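Local coordinates for beta-lactamase Mb2281c (Mycobacterium bovis, PDB 3I7J), which probably acts as a serine hydrolase of the beta-lactamase and penicillin-binding-protein fold, at residues V46-Q51 / L202-R207. Residues are numbered along the deposited sequence; the frame is centred on the assembly and turned at random.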
ATOM      1  N   VAL A  46       2.598   2.292  -6.532  1.00 10.68           N
ATOM      2  CA  VAL A  46       3.789   3.045  -6.898  1.00 10.37           C
ATOM      3  C   VAL A  46       5.021   2.349  -6.337  1.00  9.61           C
ATOM      4  O   VAL A  46       6.059   2.275  -7.002  1.00  9.99           O
ATOM      5  CB  VAL A  46       3.714   4.500  -6.363  1.00 12.55           C
ATOM      6  CG1 VAL A  46       5.024   5.232  -6.624  1.00  7.34           C
ATOM      7  CG2 VAL A  46       2.563   5.236  -7.036  1.00  9.82           C
ATOM      8  N   ALA A  47       4.908   1.838  -5.114  1.00  4.99           N
ATOM      9  CA  ALA A  47       6.025   1.136  -4.483  1.00  7.37           C
ATOM     10  C   ALA A  47       6.427  -0.089  -5.304  1.00 12.64           C
ATOM     11  O   ALA A  47       7.616  -0.362  -5.484  1.00  5.91           O
ATOM     12  CB  ALA A  47       5.647   0.705  -3.080  1.00  5.50           C
ATOM     13  N   ARG A  48       5.438  -0.827  -5.802  1.00  6.35           N
ATOM     14  CA  ARG A  48       5.744  -2.016  -6.585  1.00  8.90           C
ATOM     15  C   ARG A  48       6.412  -1.614  -7.894  1.00 10.62           C
ATOM     16  O   ARG A  48       7.281  -2.327  -8.409  1.00 10.48           O
ATOM     17  CB  ARG A  48       4.480  -2.821  -6.870  1.00  4.49           C
ATOM     18  CG  ARG A  48       4.762  -4.220  -7.396  1.00  8.47           C
ATOM     19  CD  ARG A  48       5.557  -5.013  -6.382  1.00 10.06           C
ATOM     20  NE  ARG A  48       5.103  -6.395  -6.284  1.00  3.14           N
ATOM     21  CZ  ARG A  48       5.399  -7.191  -5.267  1.00 13.48           C
ATOM     22  NH1 ARG A  48       4.956  -8.437  -5.248  1.00 12.87           N
ATOM     23  NH2 ARG A  48       6.139  -6.729  -4.262  1.00 11.27           N
ATOM     24  N   ALA A  49       6.002  -0.468  -8.430  1.00  7.84           N
ATOM     25  CA  ALA A  49       6.582   0.041  -9.666  1.00  7.90           C
ATOM     26  C   ALA A  49       8.045   0.419  -9.407  1.00 17.13           C
ATOM     27  O   ALA A  49       8.919   0.161 -10.241  1.00 14.46           O
ATOM     28  CB  ALA A  49       5.798   1.253 -10.152  1.00  6.63           C
ATOM     29  N   ALA A  50       8.310   1.023  -8.245  1.00 11.38           N
ATOM     30  CA  ALA A  50       9.678   1.410  -7.882  1.00 10.15           C
ATOM     31  C   ALA A  50      10.546   0.168  -7.636  1.00  8.21           C
ATOM     32  O   ALA A  50      11.755   0.189  -7.862  1.00  6.03           O
ATOM     33  CB  ALA A  50       9.671   2.295  -6.637  1.00  5.76           C
ATOM     34  N   GLN A  51       9.914  -0.902  -7.159  1.00  8.43           N
ATOM     35  CA  GLN A  51      10.606  -2.152  -6.906  1.00 12.45           C
ATOM     36  C   GLN A  51      10.998  -2.786  -8.240  1.00 11.87           C
ATOM     37  O   GLN A  51      12.098  -3.319  -8.385  1.00 15.66           O
ATOM     38  CB  GLN A  51       9.710  -3.103  -6.119  1.00 11.53           C
ATOM     39  CG  GLN A  51       9.592  -2.760  -4.639  1.00 11.07           C
ATOM     40  CD  GLN A  51       8.372  -3.398  -4.004  1.00 12.89           C
ATOM     41  OE1 GLN A  51       7.971  -4.493  -4.386  1.00 14.33           O
ATOM     42  NE2 GLN A  51       7.780  -2.719  -3.027  1.00  7.28           N
ATOM     43  N   LEU A 202       9.152  -1.452   2.071  1.00 11.73           N
ATOM     44  CA  LEU A 202       9.539  -0.650   0.915  1.00 10.77           C
ATOM     45  C   LEU A 202       8.302  -0.133   0.194  1.00 12.08           C
ATOM     46  O   LEU A 202       8.000  -0.554  -0.923  1.00  8.21           O
ATOM     47  CB  LEU A 202      10.393  -1.471  -0.060  1.00 11.35           C
ATOM     48  CG  LEU A 202      11.807  -1.867   0.375  1.00  8.81           C
ATOM     49  CD1 LEU A 202      12.434  -2.754  -0.699  1.00  7.37           C
ATOM     50  CD2 LEU A 202      12.644  -0.622   0.589  1.00 11.74           C
ATOM     51  N   GLY A 203       7.580   0.776   0.839  1.00  9.49           N
ATOM     52  CA  GLY A 203       6.391   1.335   0.221  1.00  8.84           C
ATOM     53  C   GLY A 203       5.118   0.737   0.785  1.00 11.98           C
ATOM     54  O   GLY A 203       4.032   1.286   0.613  1.00  9.17           O
ATOM     55  N   PHE A 204       5.257  -0.400   1.459  1.00 13.44           N
ATOM     56  CA  PHE A 204       4.119  -1.078   2.064  1.00 10.37           C
ATOM     57  C   PHE A 204       4.169  -0.867   3.580  1.00 14.05           C
ATOM     58  O   PHE A 204       5.231  -1.015   4.192  1.00  7.95           O
ATOM     59  CB  PHE A 204       4.177  -2.590   1.799  1.00 11.30           C
ATOM     60  CG  PHE A 204       4.344  -2.970   0.344  1.00 14.90           C
ATOM     61  CD1 PHE A 204       3.740  -2.228  -0.671  1.00 10.54           C
ATOM     62  CD2 PHE A 204       5.046  -4.127  -0.001  1.00  9.92           C
ATOM     63  CE1 PHE A 204       3.827  -2.635  -2.002  1.00 14.11           C
ATOM     64  CE2 PHE A 204       5.138  -4.545  -1.326  1.00  4.72           C
ATOM     65  CZ  PHE A 204       4.525  -3.796  -2.329  1.00 11.91           C
ATOM     66  N   GLU A 205       3.043  -0.528   4.200  1.00  7.38           N
ATOM     67  CA  GLU A 205       3.061  -0.371   5.648  1.00  8.48           C
ATOM     68  C   GLU A 205       3.117  -1.776   6.222  1.00 11.76           C
ATOM     69  O   GLU A 205       2.606  -2.718   5.616  1.00  7.82           O
ATOM     70  CB  GLU A 205       1.793   0.312   6.165  1.00  9.43           C
ATOM     71  CG  GLU A 205       1.920   0.770   7.616  1.00  8.79           C
ATOM     72  CD  GLU A 205       0.594   0.739   8.374  1.00 12.19           C
ATOM     73  OE1 GLU A 205      -0.457   1.062   7.778  1.00 12.51           O
ATOM     74  OE2 GLU A 205       0.611   0.401   9.575  1.00 12.15           O
ATOM     75  N   ILE A 206       3.759  -1.919   7.377  1.00 12.32           N
ATOM     76  CA  ILE A 206       3.842  -3.206   8.062  1.00  8.76           C
ATOM     77  C   ILE A 206       3.138  -3.013   9.405  1.00 13.70           C
ATOM     78  O   ILE A 206       3.430  -2.074  10.144  1.00  9.56           O
ATOM     79  CB  ILE A 206       5.304  -3.647   8.288  1.00  7.78           C
ATOM     80  CG1 ILE A 206       5.943  -4.025   6.948  1.00  5.20           C
ATOM     81  CG2 ILE A 206       5.358  -4.846   9.219  1.00 11.43           C
ATOM     82  CD1 ILE A 206       7.420  -4.454   7.073  1.00  9.71           C
ATOM     83  N   ARG A 207       2.201  -3.903   9.701  1.00 12.03           N
ATOM     84  CA  ARG A 207       1.403  -3.844  10.917  1.00 11.43           C
ATOM     85  C   ARG A 207       2.181  -3.971  12.210  1.00 13.74           C
ATOM     86  O   ARG A 207       2.037  -3.156  13.133  1.00 13.50           O
ATOM     87  CB  ARG A 207       0.344  -4.945  10.886  1.00 13.25           C
ATOM     88  CG  ARG A 207      -0.530  -5.036  12.129  1.00 14.77           C
ATOM     89  CD  ARG A 207      -1.426  -6.260  12.039  1.00 11.70           C
ATOM     90  NE  ARG A 207      -2.384  -6.366  13.141  1.00 16.17           N
ATOM     91  CZ  ARG A 207      -2.064  -6.699  14.388  1.00 16.56           C
ATOM     92  NH1 ARG A 207      -0.805  -6.961  14.712  1.00 18.32           N
ATOM     93  NH2 ARG A 207      -3.010  -6.782  15.309  1.00 22.53           N
TER
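NH2 of Arg-48 lies at the edge of the Phe-204 ring, in the ring plane, 3.8 Å from CE2. In this beta-lactamase fold the contact joins helix 42-56 to the loop that leads into edge strand 205-206 of the six-stranded antiparallel sheet. The helix also carries Lys-43 of a probable SxxK motif. The guanidinium and ring planes are 54° apart, so this is not a stack. The Gln-51 amide stands nearly perpendicular to the ring, at 80°, and its NE2 is 3.5 Å from CZ. CB of Ala-47 approaches CE1 obliquely.

Gln-51 has CG anti to its carbonyl carbon, and the chain then runs extended to the amide. NE2 donates to Leu-202 O at 3.0 Å. Leu-202 O lies near the amide plane, but the bond is bent, with an N-H...O angle of 136°. OE1 accepts from Arg-48 NH2 at 2.9 Å, with NH2 in the carbonyl plane of Gln-51. Both ends of the buried amide are thus bonded, which fixes its rotation. Arg-48 NE also forms a salt bridge with Asp-162, and Leu-163 of helix 153-164 packs on Phe-204. Gly-203, lacking a side chain, makes room for Ala-47 CB, which lies 3.4 Å from Gly-203 CA, tighter than usual for two carbons.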